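Local coordinates for globin protein (Ramazzottius varieornatus, PDB 5ZIQ), which probably binds oxygen as a globin, through a heme whose iron is hexacoordinated, although its physiological role is not established, at residues A[29-34]-A[94-99]; A[41-46]-A[84-89]. All blocks are in the same frame, centred on the assembly; numbering follows the deposited sequence.

Contact 1. Residues A[29-34]-A[94-99]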
loop_
_atom_site.group_PDB
_atom_site.type_symbol
_atom_site.label_atom_id
_atom_site.label_comp_id
_atom_site.label_asym_id
_atom_site.label_seq_id
_atom_site.Cartn_x
_atom_site.Cartn_y
_atom_site.Cartn_z
ATOM N N PHE A 29 4.831 10.510 -14.701
ATOM C CA PHE A 29 5.818 9.673 -15.367
ATOM C C PHE A 29 6.893 9.219 -14.383
ATOM O O PHE A 29 7.286 8.041 -14.411
ATOM C CB PHE A 29 6.453 10.412 -16.555
ATOM C CG PHE A 29 7.443 9.572 -17.312
ATOM C CD1 PHE A 29 7.007 8.440 -18.002
ATOM C CD2 PHE A 29 8.805 9.883 -17.301
ATOM C CE1 PHE A 29 7.912 7.651 -18.717
ATOM C CE2 PHE A 29 9.713 9.105 -18.014
ATOM C CZ PHE A 29 9.260 7.984 -18.709
ATOM N N SER A 30 7.320 10.118 -13.482
ATOM C CA SER A 30 8.323 9.754 -12.458
ATOM C C SER A 30 7.803 8.615 -11.567
ATOM O O SER A 30 8.538 7.668 -11.243
ATOM C CB SER A 30 8.705 10.970 -11.608
ATOM O OG SER A 30 9.433 11.920 -12.377
ATOM N N LEU A 31 6.538 8.706 -11.165
ATOM C CA LEU A 31 5.885 7.643 -10.402
ATOM C C LEU A 31 5.899 6.299 -11.154
ATOM O O LEU A 31 6.331 5.296 -10.613
ATOM C CB LEU A 31 4.442 8.033 -10.043
ATOM C CG LEU A 31 3.609 6.880 -9.449
ATOM C CD1 LEU A 31 4.060 6.510 -8.046
ATOM C CD2 LEU A 31 2.120 7.183 -9.471
ATOM N N VAL A 32 5.419 6.301 -12.397
ATOM C CA VAL A 32 5.331 5.076 -13.186
ATOM C C VAL A 32 6.726 4.447 -13.372
ATOM O O VAL A 32 6.873 3.228 -13.219
ATOM C CB VAL A 32 4.585 5.338 -14.518
ATOM C CG1 VAL A 32 4.641 4.129 -15.451
ATOM C CG2 VAL A 32 3.141 5.710 -14.226
ATOM N N LYS A 33 7.741 5.265 -13.701
ATOM C CA LYS A 33 9.108 4.724 -13.876
ATOM C C LYS A 33 9.655 4.128 -12.590
ATOM O O LYS A 33 10.244 3.040 -12.598
ATOM C CB LYS A 33 10.098 5.794 -14.318
ATOM C CG LYS A 33 10.128 6.196 -15.767
ATOM C CD LYS A 33 11.478 6.893 -16.046
ATOM C CE LYS A 33 11.721 8.155 -15.200
ATOM N NZ LYS A 33 12.817 9.020 -15.733
ATOM N N SER A 34 9.483 4.850 -11.483
ATOM C CA SER A 34 9.990 4.405 -10.195
ATOM C C SER A 34 9.292 3.130 -9.733
ATOM O O SER A 34 9.928 2.163 -9.282
ATOM C CB SER A 34 9.790 5.512 -9.166
ATOM O OG SER A 34 10.158 5.057 -7.891
ATOM N N GLN A 94 -1.975 -2.078 -8.612
ATOM C CA GLN A 94 -3.109 -1.914 -9.521
ATOM C C GLN A 94 -3.415 -0.439 -9.707
ATOM O O GLN A 94 -3.778 -0.027 -10.804
ATOM C CB GLN A 94 -4.326 -2.674 -9.025
ATOM C CG GLN A 94 -5.374 -2.872 -10.101
ATOM C CD GLN A 94 -6.548 -3.712 -9.656
ATOM O OE1 GLN A 94 -6.700 -4.056 -8.478
ATOM N NE2 GLN A 94 -7.389 -4.075 -10.624
ATOM N N ALA A 95 -3.278 0.346 -8.635
ATOM C CA ALA A 95 -3.447 1.791 -8.751
ATOM C C ALA A 95 -2.462 2.446 -9.739
ATOM O O ALA A 95 -2.865 3.213 -10.609
ATOM C CB ALA A 95 -3.364 2.450 -7.373
ATOM N N VAL A 96 -1.176 2.095 -9.645
ATOM C CA VAL A 96 -0.198 2.651 -10.583
ATOM C C VAL A 96 -0.535 2.268 -12.026
ATOM O O VAL A 96 -0.487 3.129 -12.912
ATOM C CB VAL A 96 1.264 2.264 -10.237
ATOM C CG1 VAL A 96 2.229 2.810 -11.286
ATOM C CG2 VAL A 96 1.644 2.796 -8.857
ATOM N N GLN A 97 -0.886 0.988 -12.247
ATOM C CA GLN A 97 -1.327 0.516 -13.567
ATOM C C GLN A 97 -2.469 1.305 -14.155
ATOM O O GLN A 97 -2.533 1.468 -15.372
ATOM C CB GLN A 97 -1.802 -0.929 -13.505
ATOM C CG GLN A 97 -0.685 -1.929 -13.390
ATOM C CD GLN A 97 -1.245 -3.304 -13.236
ATOM O OE1 GLN A 97 -1.892 -3.844 -14.139
ATOM N NE2 GLN A 97 -1.028 -3.877 -12.068
ATOM N N ASP A 98 -3.335 1.815 -13.284
ATOM C CA ASP A 98 -4.541 2.522 -13.697
ATOM C C ASP A 98 -4.430 4.030 -13.565
ATOM O O ASP A 98 -5.462 4.752 -13.507
ATOM C CB ASP A 98 -5.721 1.989 -12.887
ATOM C CG ASP A 98 -6.071 0.550 -13.248
ATOM O OD1 ASP A 98 -5.749 0.098 -14.362
ATOM O OD2 ASP A 98 -6.726 -0.118 -12.438
ATOM N N SER A 99 -3.199 4.534 -13.553
ATOM C CA SER A 99 -2.971 5.986 -13.389
ATOM C C SER A 99 -3.647 6.827 -14.477
ATOM O O SER A 99 -3.992 7.976 -14.236
ATOM C CB SER A 99 -1.471 6.309 -13.412
ATOM O OG SER A 99 -0.791 5.773 -12.289
#
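V96 meets L31 and V32 with its two methyls divided between them, a small worked case of how a branched side chain can serve two neighbours at once. Its CG1, anti to the backbone N (chi1 177°), faces V32, with V32 CG2 4.2 Å from V96 CG1. The other branch, CG2, lies 4.5 Å from L31 CD2, a looser approach. S99 adds a polar atom to this apolar patch: its OG is 4.3 Å from L31 CD2, and V32 CG2 is 4.4 Å from S99 OG. By their order in the chain helix 25-38 and helix 79-97 probably correspond to helices A and E of the globin fold, and the contact joins the middle of the first to the C-terminal end of the second. The hydroxyl is held by the chain it belongs to. S99 OG donates to V96 O over 2.7 Å, arriving at a C=O...donor angle of 120°, and S99 N gives the same carbonyl a second bond. The OG bond satisfies the buried hydroxyl and would hold it against the two methyls. Further out, helix 148-170 touches both sides, Y154 at L31 and W157 at V96, while F21 packs on S99 and L23 on L31.

Contact 2. Residues A[41-46]-A[84-89]. With HEM (protoporphyrin IX containing Fe), chain E.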
loop_
_atom_site.group_PDB
_atom_site.type_symbol
_atom_site.label_atom_id
_atom_site.label_comp_id
_atom_site.label_asym_id
_atom_site.label_seq_id
_atom_site.Cartn_x
_atom_site.Cartn_y
_atom_site.Cartn_z
ATOM N N ASN A 41 9.628 -7.193 -7.346
ATOM C CA ASN A 41 9.369 -8.209 -6.322
ATOM C C ASN A 41 8.200 -7.767 -5.454
ATOM O O ASN A 41 8.351 -7.461 -4.267
ATOM C CB ASN A 41 10.632 -8.459 -5.483
ATOM C CG ASN A 41 11.759 -9.020 -6.324
ATOM O OD1 ASN A 41 11.808 -10.224 -6.590
ATOM N ND2 ASN A 41 12.616 -8.145 -6.814
ATOM N N LEU A 42 7.008 -7.791 -6.041
ATOM C CA LEU A 42 5.816 -7.288 -5.328
ATOM C C LEU A 42 5.469 -8.094 -4.070
ATOM O O LEU A 42 5.158 -7.510 -3.037
ATOM C CB LEU A 42 4.591 -7.205 -6.254
ATOM C CG LEU A 42 4.589 -6.019 -7.238
ATOM C CD1 LEU A 42 3.435 -6.172 -8.210
ATOM C CD2 LEU A 42 4.467 -4.675 -6.489
ATOM N N GLU A 43 5.541 -9.425 -4.139
ATOM C CA GLU A 43 5.168 -10.233 -2.991
ATOM C C GLU A 43 6.129 -9.949 -1.825
ATOM O O GLU A 43 5.696 -9.764 -0.684
ATOM C CB GLU A 43 5.154 -11.728 -3.336
ATOM C CG GLU A 43 4.682 -12.586 -2.154
ATOM C CD GLU A 43 4.513 -14.035 -2.537
ATOM O OE1 GLU A 43 4.140 -14.278 -3.708
ATOM O OE2 GLU A 43 4.739 -14.910 -1.670
ATOM N N SER A 44 7.422 -9.879 -2.123
ATOM C CA SER A 44 8.407 -9.529 -1.112
ATOM C C SER A 44 8.123 -8.169 -0.486
ATOM O O SER A 44 8.218 -8.022 0.738
ATOM C CB SER A 44 9.801 -9.557 -1.725
ATOM O OG SER A 44 10.144 -10.881 -2.091
ATOM N N ALA A 45 7.742 -7.196 -1.312
ATOM C CA ALA A 45 7.396 -5.838 -0.827
ATOM C C ALA A 45 6.217 -5.903 0.141
ATOM O O ALA A 45 6.252 -5.294 1.191
ATOM C CB ALA A 45 7.097 -4.907 -1.994
ATOM N N GLY A 46 5.172 -6.649 -0.227
ATOM C CA GLY A 46 4.019 -6.842 0.645
ATOM C C GLY A 46 4.387 -7.458 1.984
ATOM O O GLY A 46 3.878 -7.035 3.025
ATOM N N ALA A 84 -1.949 -12.513 2.640
ATOM C CA ALA A 84 -2.174 -11.189 3.221
ATOM C C ALA A 84 -1.200 -10.149 2.662
ATOM O O ALA A 84 -1.581 -9.009 2.388
ATOM C CB ALA A 84 -2.091 -11.255 4.744
ATOM N N ALA A 85 0.042 -10.572 2.461
ATOM C CA ALA A 85 1.061 -9.699 1.892
ATOM C C ALA A 85 0.658 -9.251 0.487
ATOM O O ALA A 85 0.744 -8.054 0.161
ATOM C CB ALA A 85 2.407 -10.401 1.888
ATOM N N LEU A 86 0.175 -10.205 -0.324
ATOM C CA LEU A 86 -0.269 -9.864 -1.670
ATOM C C LEU A 86 -1.492 -8.961 -1.648
ATOM O O LEU A 86 -1.598 -8.066 -2.471
ATOM C CB LEU A 86 -0.524 -11.117 -2.499
ATOM C CG LEU A 86 0.768 -11.813 -2.912
ATOM C CD1 LEU A 86 0.444 -13.208 -3.429
ATOM C CD2 LEU A 86 1.494 -10.989 -3.975
ATOM N N ALA A 87 -2.400 -9.178 -0.681
ATOM C CA ALA A 87 -3.592 -8.324 -0.575
ATOM C C ALA A 87 -3.225 -6.883 -0.250
ATOM O O ALA A 87 -3.880 -5.958 -0.728
ATOM C CB ALA A 87 -4.563 -8.872 0.472
ATOM N N HIS A 88 -2.126 -6.697 0.483
ATOM C CA HIS A 88 -1.736 -5.361 0.934
ATOM C C HIS A 88 -0.876 -4.543 -0.001
ATOM O O HIS A 88 -0.839 -3.320 0.083
ATOM C CB HIS A 88 -1.269 -5.409 2.385
ATOM C CG HIS A 88 -2.436 -5.632 3.281
ATOM N ND1 HIS A 88 -2.990 -6.881 3.452
ATOM C CD2 HIS A 88 -3.303 -4.757 3.839
ATOM C CE1 HIS A 88 -4.115 -6.781 4.127
ATOM N NE2 HIS A 88 -4.338 -5.498 4.364
ATOM N N ILE A 89 -0.217 -5.225 -0.929
ATOM C CA ILE A 89 0.570 -4.532 -1.936
ATOM C C ILE A 89 -0.216 -4.382 -3.250
ATOM O O ILE A 89 -0.047 -3.398 -3.959
ATOM C CB ILE A 89 1.950 -5.221 -2.158
ATOM C CG1 ILE A 89 2.836 -4.406 -3.098
ATOM C CG2 ILE A 89 1.825 -6.626 -2.733
ATOM C CD1 ILE A 89 3.208 -3.042 -2.575
HETATM C CHA HEM E . -8.142 -7.260 3.922
HETATM C CHB HEM E . -5.842 -5.513 7.794
HETATM C CHC HEM E . -5.053 -1.401 5.243
HETATM C CHD HEM E . -5.771 -4.008 1.218
HETATM C C1A HEM E . -7.659 -7.119 5.200
HETATM C C2A HEM E . -7.940 -7.995 6.278
HETATM C C3A HEM E . -7.295 -7.507 7.374
HETATM C C4A HEM E . -6.604 -6.334 6.984
HETATM C CMA HEM E . -7.291 -8.119 8.749
HETATM C CAA HEM E . -8.802 -9.236 6.202
HETATM C CBA HEM E . -7.992 -10.498 6.527
HETATM C CGA HEM E . -6.997 -10.778 5.434
HETATM O O1A HEM E . -7.360 -10.759 4.237
HETATM O O2A HEM E . -5.807 -11.024 5.716
HETATM C C1B HEM E . -5.473 -4.200 7.448
HETATM C C2B HEM E . -4.939 -3.258 8.362
HETATM C C3B HEM E . -4.713 -2.097 7.677
HETATM C C4B HEM E . -5.112 -2.349 6.275
HETATM C CMB HEM E . -4.692 -3.501 9.834
HETATM C CAB HEM E . -4.167 -0.838 8.204
HETATM C CBB HEM E . -3.100 -0.868 9.001
HETATM C C1C HEM E . -5.080 -1.761 3.903
HETATM C C2C HEM E . -4.584 -1.023 2.826
HETATM C C3C HEM E . -4.773 -1.789 1.679
HETATM C C4C HEM E . -5.393 -3.000 2.067
HETATM C CMC HEM E . -3.960 0.345 2.900
HETATM C CAC HEM E . -4.409 -1.472 0.287
HETATM C CBC HEM E . -3.985 -0.280 -0.078
HETATM C C1D HEM E . -6.539 -5.078 1.673
HETATM C C2D HEM E . -7.173 -6.011 0.724
HETATM C C3D HEM E . -7.832 -6.915 1.474
HETATM C C4D HEM E . -7.604 -6.527 2.878
HETATM C CMD HEM E . -7.088 -5.946 -0.785
HETATM C CAD HEM E . -8.649 -8.088 0.967
HETATM C CBD HEM E . -10.122 -7.705 1.034
HETATM C CGD HEM E . -11.005 -8.827 0.547
HETATM O O1D HEM E . -10.507 -9.762 -0.115
HETATM O O2D HEM E . -12.235 -8.820 0.801
HETATM N NA HEM E . -6.871 -6.089 5.654
HETATM N NB HEM E . -5.567 -3.604 6.258
HETATM N NC HEM E . -5.576 -2.941 3.418
HETATM N ND HEM E . -6.822 -5.427 2.948
HETATM FE FE HEM E . -6.236 -4.551 4.540
#
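I89 points CG1 anti to its backbone N (chi1 -174°), which sets that branch against L42, while CG2 turns to L42 O, 3.5 Å away. L42 brings CD2 to within 3.8 Å of I89 CG1, and the two side chains cross at about a right angle. E43, extended beyond CG, lies obliquely over L86: E43 CB is 3.8 Å from L86 CD2, and farther out E43 OE1 reaches to 3.9 Å from L86 CD1. An alanine in place of L86 would remove CG and both methyls, and would probably leave the aliphatic part of E43 without its apolar partner and freer to turn. One turn further along the first helix, the backbones come close. G46 has no side chain, and a CA-H...O contact forms with G46 CA 3.5 Å from A85 O; A85 CB in turn rests on G46 C. Such close passage at a glycine, with the segment axes 7.8 Å apart and crossing at 97°, is consistent with the close B/E helix crossing of the globin fold. On the far flank of the second helix H88 binds the heme iron, NE2 to FE 2.1 Å, with H116 as the other axial ligand. H88 ND1 donates to A84 O over 2.8 Å at a nearly straight 166°, the acceptor lying in the ring plane. Gripped through both nitrogens, the imidazole is held in its rotation, and the helix that packs on G46 also presents the ring to the iron.

How the contacts relate
From the N terminus the chain runs through helix 25-38, which supplies the first side of contact 1, and then enters helix 42-56, whose first turn supplies that of contact 2. After helix 72-76 it reaches helix 79-97, the element common to both. There contact 2 closes first, at 84-89, and contact 1 closes the longer loop at 94-99, so the one is nested inside the other. Two consecutive helices are thereby laid on successive parts of a single later helix. The contact centres are about 17 Å apart and the nearest atoms about 5 Å, without touching; contact 2 lies nearer the chain's centre, contact 1 toward the helix end that leads to helix 102-115.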